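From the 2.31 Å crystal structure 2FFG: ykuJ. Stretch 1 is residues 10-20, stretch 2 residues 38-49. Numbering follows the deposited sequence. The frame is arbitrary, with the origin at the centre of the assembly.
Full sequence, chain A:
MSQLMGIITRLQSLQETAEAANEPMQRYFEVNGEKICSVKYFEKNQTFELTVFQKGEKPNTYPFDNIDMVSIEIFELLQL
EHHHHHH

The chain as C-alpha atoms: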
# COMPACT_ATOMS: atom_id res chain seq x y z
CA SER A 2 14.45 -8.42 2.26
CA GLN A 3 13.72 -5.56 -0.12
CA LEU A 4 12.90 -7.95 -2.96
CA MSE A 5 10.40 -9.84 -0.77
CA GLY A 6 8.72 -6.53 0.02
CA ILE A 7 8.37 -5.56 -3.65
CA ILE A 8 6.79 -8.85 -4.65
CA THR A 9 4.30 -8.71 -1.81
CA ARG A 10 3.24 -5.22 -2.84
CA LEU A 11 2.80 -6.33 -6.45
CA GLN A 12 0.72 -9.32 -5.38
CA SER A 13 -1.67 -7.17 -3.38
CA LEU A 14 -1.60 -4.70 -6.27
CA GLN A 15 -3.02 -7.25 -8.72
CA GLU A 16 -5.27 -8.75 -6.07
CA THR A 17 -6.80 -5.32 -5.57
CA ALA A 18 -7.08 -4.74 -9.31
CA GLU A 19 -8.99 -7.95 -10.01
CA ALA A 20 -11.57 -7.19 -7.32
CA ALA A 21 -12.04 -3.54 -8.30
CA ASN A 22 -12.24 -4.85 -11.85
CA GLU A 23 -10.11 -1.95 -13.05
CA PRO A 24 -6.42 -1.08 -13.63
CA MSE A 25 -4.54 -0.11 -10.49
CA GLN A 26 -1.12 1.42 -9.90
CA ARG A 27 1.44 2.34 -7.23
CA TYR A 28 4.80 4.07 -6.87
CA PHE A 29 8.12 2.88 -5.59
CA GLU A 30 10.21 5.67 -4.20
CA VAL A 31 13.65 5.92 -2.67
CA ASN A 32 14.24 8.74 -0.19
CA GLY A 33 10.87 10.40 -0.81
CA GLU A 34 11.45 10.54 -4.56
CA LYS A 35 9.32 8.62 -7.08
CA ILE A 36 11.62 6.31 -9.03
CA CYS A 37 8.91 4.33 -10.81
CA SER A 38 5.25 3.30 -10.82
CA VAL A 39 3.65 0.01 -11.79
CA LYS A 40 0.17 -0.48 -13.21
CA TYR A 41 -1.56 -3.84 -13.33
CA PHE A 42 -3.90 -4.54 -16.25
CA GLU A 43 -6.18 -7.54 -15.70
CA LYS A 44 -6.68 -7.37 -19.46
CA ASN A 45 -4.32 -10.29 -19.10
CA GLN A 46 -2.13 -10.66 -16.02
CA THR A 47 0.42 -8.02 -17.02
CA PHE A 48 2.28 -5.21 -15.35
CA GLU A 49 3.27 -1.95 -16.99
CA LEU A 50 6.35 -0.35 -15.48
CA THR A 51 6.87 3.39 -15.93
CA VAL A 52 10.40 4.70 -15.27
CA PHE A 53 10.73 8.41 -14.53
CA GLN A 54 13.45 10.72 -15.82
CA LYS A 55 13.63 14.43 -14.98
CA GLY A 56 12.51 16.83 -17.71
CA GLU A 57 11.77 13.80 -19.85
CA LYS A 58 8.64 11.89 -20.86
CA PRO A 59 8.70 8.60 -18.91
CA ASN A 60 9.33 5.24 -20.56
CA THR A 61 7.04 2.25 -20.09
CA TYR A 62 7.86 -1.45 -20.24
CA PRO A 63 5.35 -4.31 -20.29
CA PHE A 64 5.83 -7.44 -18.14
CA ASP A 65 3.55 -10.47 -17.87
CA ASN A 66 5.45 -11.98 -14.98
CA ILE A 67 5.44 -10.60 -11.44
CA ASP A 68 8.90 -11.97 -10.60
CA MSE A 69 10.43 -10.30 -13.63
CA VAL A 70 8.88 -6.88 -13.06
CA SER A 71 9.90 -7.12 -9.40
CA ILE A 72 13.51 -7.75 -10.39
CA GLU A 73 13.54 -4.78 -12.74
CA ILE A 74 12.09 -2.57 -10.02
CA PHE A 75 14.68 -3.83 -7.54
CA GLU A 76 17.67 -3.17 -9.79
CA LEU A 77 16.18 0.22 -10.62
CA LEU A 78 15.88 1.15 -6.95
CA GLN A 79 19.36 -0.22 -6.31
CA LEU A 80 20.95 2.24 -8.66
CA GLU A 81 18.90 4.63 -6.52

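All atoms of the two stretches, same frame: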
# COMPACT_ATOMS: atom_id res chain seq x y z
N ARG A 10 3.98 -6.38 -2.39
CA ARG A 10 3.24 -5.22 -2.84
C ARG A 10 2.62 -5.40 -4.23
O ARG A 10 1.53 -4.90 -4.50
CB ARG A 10 4.15 -4.00 -2.82
CG ARG A 10 4.52 -3.53 -1.41
CD ARG A 10 5.59 -2.45 -1.45
NE ARG A 10 5.83 -1.83 -0.15
CZ ARG A 10 6.42 -2.41 0.88
NH1 ARG A 10 6.87 -3.65 0.78
NH2 ARG A 10 6.57 -1.75 2.02
N LEU A 11 3.31 -6.11 -5.11
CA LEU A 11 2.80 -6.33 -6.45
C LEU A 11 1.70 -7.38 -6.45
O LEU A 11 0.83 -7.37 -7.30
CB LEU A 11 3.93 -6.76 -7.40
CG LEU A 11 5.01 -5.70 -7.66
CD1 LEU A 11 6.02 -6.23 -8.67
CD2 LEU A 11 4.38 -4.43 -8.17
N GLN A 12 1.74 -8.28 -5.47
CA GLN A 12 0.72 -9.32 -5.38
C GLN A 12 -0.58 -8.71 -4.90
O GLN A 12 -1.65 -9.02 -5.43
CB GLN A 12 1.17 -10.43 -4.43
CG GLN A 12 2.35 -11.21 -4.94
CD GLN A 12 2.83 -12.23 -3.92
OE1 GLN A 12 2.95 -11.92 -2.73
NE2 GLN A 12 3.12 -13.43 -4.39
N SER A 13 -0.48 -7.83 -3.90
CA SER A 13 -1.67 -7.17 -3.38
C SER A 13 -2.17 -6.15 -4.39
O SER A 13 -3.35 -5.82 -4.41
CB SER A 13 -1.38 -6.50 -2.03
OG SER A 13 -0.32 -5.57 -2.12
N LEU A 14 -1.26 -5.67 -5.24
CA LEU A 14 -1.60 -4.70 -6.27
C LEU A 14 -2.51 -5.35 -7.31
O LEU A 14 -3.50 -4.76 -7.73
CB LEU A 14 -0.32 -4.15 -6.93
CG LEU A 14 -0.30 -2.91 -7.85
CD1 LEU A 14 -0.51 -3.29 -9.29
CD2 LEU A 14 -1.33 -1.89 -7.39
N GLN A 15 -2.19 -6.57 -7.73
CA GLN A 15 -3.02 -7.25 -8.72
C GLN A 15 -4.30 -7.74 -8.05
O GLN A 15 -5.39 -7.66 -8.61
CB GLN A 15 -2.28 -8.43 -9.35
CG GLN A 15 -1.49 -9.27 -8.37
CD GLN A 15 -1.08 -10.61 -8.96
OE1 GLN A 15 -0.63 -10.70 -10.10
NE2 GLN A 15 -1.23 -11.67 -8.16
N GLU A 16 -4.15 -8.25 -6.84
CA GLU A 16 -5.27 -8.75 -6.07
C GLU A 16 -6.33 -7.66 -5.97
O GLU A 16 -7.52 -7.91 -6.14
CB GLU A 16 -4.77 -9.16 -4.68
CG GLU A 16 -5.84 -9.54 -3.68
CD GLU A 16 -5.25 -9.88 -2.32
OE1 GLU A 16 -4.46 -9.06 -1.79
OE2 GLU A 16 -5.57 -10.96 -1.78
N THR A 17 -5.89 -6.44 -5.70
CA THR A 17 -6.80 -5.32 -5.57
C THR A 17 -7.38 -4.89 -6.91
O THR A 17 -8.51 -4.40 -6.98
CB THR A 17 -6.09 -4.12 -4.91
OG1 THR A 17 -5.62 -4.51 -3.62
CG2 THR A 17 -7.04 -2.95 -4.77
N ALA A 18 -6.62 -5.10 -7.98
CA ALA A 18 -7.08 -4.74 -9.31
C ALA A 18 -8.15 -5.69 -9.86
O ALA A 18 -9.06 -5.27 -10.57
CB ALA A 18 -5.91 -4.69 -10.26
N GLU A 19 -8.03 -6.97 -9.53
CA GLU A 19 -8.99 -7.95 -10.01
C GLU A 19 -10.36 -7.72 -9.37
O GLU A 19 -11.39 -7.79 -10.03
CB GLU A 19 -8.49 -9.37 -9.72
CG GLU A 19 -7.19 -9.73 -10.46
CD GLU A 19 -7.40 -10.07 -11.93
OE1 GLU A 19 -8.41 -9.64 -12.52
OE2 GLU A 19 -6.53 -10.76 -12.51
N ALA A 20 -10.34 -7.44 -8.07
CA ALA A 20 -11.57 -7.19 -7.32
C ALA A 20 -12.26 -5.89 -7.74
O ALA A 20 -13.48 -5.86 -7.93
CB ALA A 20 -11.25 -7.14 -5.82
N SER A 38 6.59 3.69 -11.20
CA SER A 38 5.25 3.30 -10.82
C SER A 38 4.89 2.06 -11.64
O SER A 38 5.37 1.88 -12.76
CB SER A 38 4.26 4.42 -11.08
OG SER A 38 4.16 4.69 -12.46
N VAL A 39 4.06 1.20 -11.08
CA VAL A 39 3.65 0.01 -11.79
C VAL A 39 2.13 -0.05 -11.85
O VAL A 39 1.45 0.22 -10.86
CB VAL A 39 4.21 -1.28 -11.12
CG1 VAL A 39 3.78 -1.34 -9.67
CG2 VAL A 39 3.72 -2.52 -11.87
N LYS A 40 1.61 -0.37 -13.02
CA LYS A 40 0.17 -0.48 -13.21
C LYS A 40 -0.16 -1.90 -13.64
O LYS A 40 0.51 -2.48 -14.50
CB LYS A 40 -0.28 0.52 -14.27
CG LYS A 40 -1.77 0.69 -14.40
CD LYS A 40 -2.10 1.89 -15.28
CE LYS A 40 -3.59 2.17 -15.32
NZ LYS A 40 -3.91 3.37 -16.13
N TYR A 41 -1.16 -2.49 -13.00
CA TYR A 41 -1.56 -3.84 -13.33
C TYR A 41 -2.82 -3.85 -14.18
O TYR A 41 -3.86 -3.33 -13.75
CB TYR A 41 -1.81 -4.67 -12.07
CG TYR A 41 -2.23 -6.08 -12.38
CD1 TYR A 41 -1.32 -7.00 -12.90
CD2 TYR A 41 -3.54 -6.51 -12.17
CE1 TYR A 41 -1.70 -8.30 -13.22
CE2 TYR A 41 -3.94 -7.82 -12.48
CZ TYR A 41 -3.01 -8.71 -13.00
OH TYR A 41 -3.37 -10.01 -13.30
N PHE A 42 -2.74 -4.44 -15.37
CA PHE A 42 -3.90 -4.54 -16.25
C PHE A 42 -4.41 -5.97 -16.23
O PHE A 42 -3.70 -6.88 -16.66
CB PHE A 42 -3.53 -4.16 -17.68
CG PHE A 42 -3.08 -2.74 -17.84
CD1 PHE A 42 -1.78 -2.36 -17.50
CD2 PHE A 42 -3.95 -1.77 -18.30
CE1 PHE A 42 -1.37 -1.04 -17.63
CE2 PHE A 42 -3.55 -0.44 -18.44
CZ PHE A 42 -2.26 -0.08 -18.10
N GLU A 43 -5.62 -6.19 -15.73
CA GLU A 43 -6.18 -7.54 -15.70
C GLU A 43 -6.78 -7.88 -17.05
O GLU A 43 -7.66 -8.73 -17.17
CB GLU A 43 -7.25 -7.66 -14.62
CG GLU A 43 -8.52 -6.91 -14.91
CD GLU A 43 -9.05 -6.21 -13.68
OE1 GLU A 43 -8.36 -5.31 -13.18
OE2 GLU A 43 -10.15 -6.57 -13.23
N LYS A 44 -6.28 -7.18 -18.07
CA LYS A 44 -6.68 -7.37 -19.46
C LYS A 44 -5.70 -8.42 -19.95
O LYS A 44 -5.35 -8.51 -21.13
CB LYS A 44 -6.53 -6.06 -20.23
CG LYS A 44 -7.35 -4.92 -19.66
CD LYS A 44 -6.75 -4.37 -18.37
CE LYS A 44 -7.67 -3.37 -17.69
NZ LYS A 44 -8.82 -4.05 -17.05
N ASN A 45 -5.27 -9.20 -18.98
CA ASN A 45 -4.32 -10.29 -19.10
C ASN A 45 -3.89 -10.32 -17.64
O ASN A 45 -4.69 -10.03 -16.75
CB ASN A 45 -3.12 -9.92 -19.98
CG ASN A 45 -2.30 -11.14 -20.40
OD1 ASN A 45 -2.48 -11.70 -21.48
ND2 ASN A 45 -1.38 -11.56 -19.52
N GLN A 46 -2.63 -10.63 -17.38
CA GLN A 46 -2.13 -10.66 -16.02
C GLN A 46 -0.80 -9.93 -16.09
O GLN A 46 0.19 -10.36 -15.50
CB GLN A 46 -1.92 -12.11 -15.57
CG GLN A 46 -3.09 -13.04 -15.91
CD GLN A 46 -4.25 -12.92 -14.93
OE1 GLN A 46 -4.16 -13.40 -13.80
NE2 GLN A 46 -5.33 -12.28 -15.36
N THR A 47 -0.80 -8.80 -16.81
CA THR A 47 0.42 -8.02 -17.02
C THR A 47 0.62 -6.74 -16.22
O THR A 47 -0.31 -6.07 -15.79
CB THR A 47 0.57 -7.64 -18.50
OG1 THR A 47 -0.45 -6.70 -18.86
CG2 THR A 47 0.45 -8.89 -19.39
N PHE A 48 1.89 -6.40 -16.06
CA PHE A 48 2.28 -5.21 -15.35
C PHE A 48 2.92 -4.25 -16.33
O PHE A 48 3.62 -4.67 -17.26
CB PHE A 48 3.29 -5.54 -14.26
CG PHE A 48 2.76 -6.46 -13.20
CD1 PHE A 48 2.61 -7.82 -13.45
CD2 PHE A 48 2.40 -5.97 -11.95
CE1 PHE A 48 2.11 -8.67 -12.47
CE2 PHE A 48 1.90 -6.81 -10.97
CZ PHE A 48 1.75 -8.16 -11.22
N GLU A 49 2.66 -2.97 -16.15
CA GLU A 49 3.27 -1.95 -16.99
C GLU A 49 4.13 -1.09 -16.07
O GLU A 49 3.63 -0.43 -15.16
CB GLU A 49 2.21 -1.10 -17.66
CG GLU A 49 2.80 -0.06 -18.59
CD GLU A 49 1.77 0.90 -19.13
OE1 GLU A 49 1.14 1.62 -18.32
OE2 GLU A 49 1.58 0.93 -20.36

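The most unusual feature of this contact is a cluster of acidic oxygens where the helix passes the turn after strand 38-42. Glu43 OE1 lies 2.7 Å from the backbone oxygen Ala18 O, a separation that suggests a protonated carboxyl group, although Glu43 is poorly ordered and the point stays open. A second carboxylate adds to the crowding: Glu19 OE1 approaches Glu43 OE2 to 3.6 Å, a like-charge pair, and lies 3.1 Å from Glu43 CB. Partial compensation comes from two weak hydrogen bonds that converge on the other oxygen of Glu19, one from Tyr41 OH to Glu19 OE2 (3.3 Å) and one from Gln46 NE2 to Glu19 OE2 (3.4 Å, with an N-H...O angle of 133°). The CA-to-CB bond of Glu19 points sideways, and its m, m rotamer brings the carboxylate nearer to stretch 2.

Tyr41 forms the centre of the interface. Gln15 CB sits 3.5 Å from the centroid of the Tyr41 ring and only 8° off its normal, a CH-pi contact over the face. Ala18 meets the ring at its edge, with Ala18 CB 3.5 Å from Tyr41 CD2, while Leu14 CD1 packs 3.4 Å from Tyr41 CB. The phenol is thus held by apolar contacts along its body and by a weak polar one at its tip.

Towards the start of stretch 1 the contact becomes largely apolar. Leu11 CD2 reaches Val39 CG1 at 3.5 Å, and Leu11 CB lies 4.1 Å from Phe48 CE2, so this leucine touches both strands of the hairpin. Backbone pairing, including Lys40 N to Glu49 O (2.9 Å) and Glu49 N to Lys40 O (2.8 Å), joins these strands. Val39, Tyr41 and Phe48 all point toward the helix, whereas Lys40 and Phe42 point away, the alternation expected of an extended strand packed against a helix.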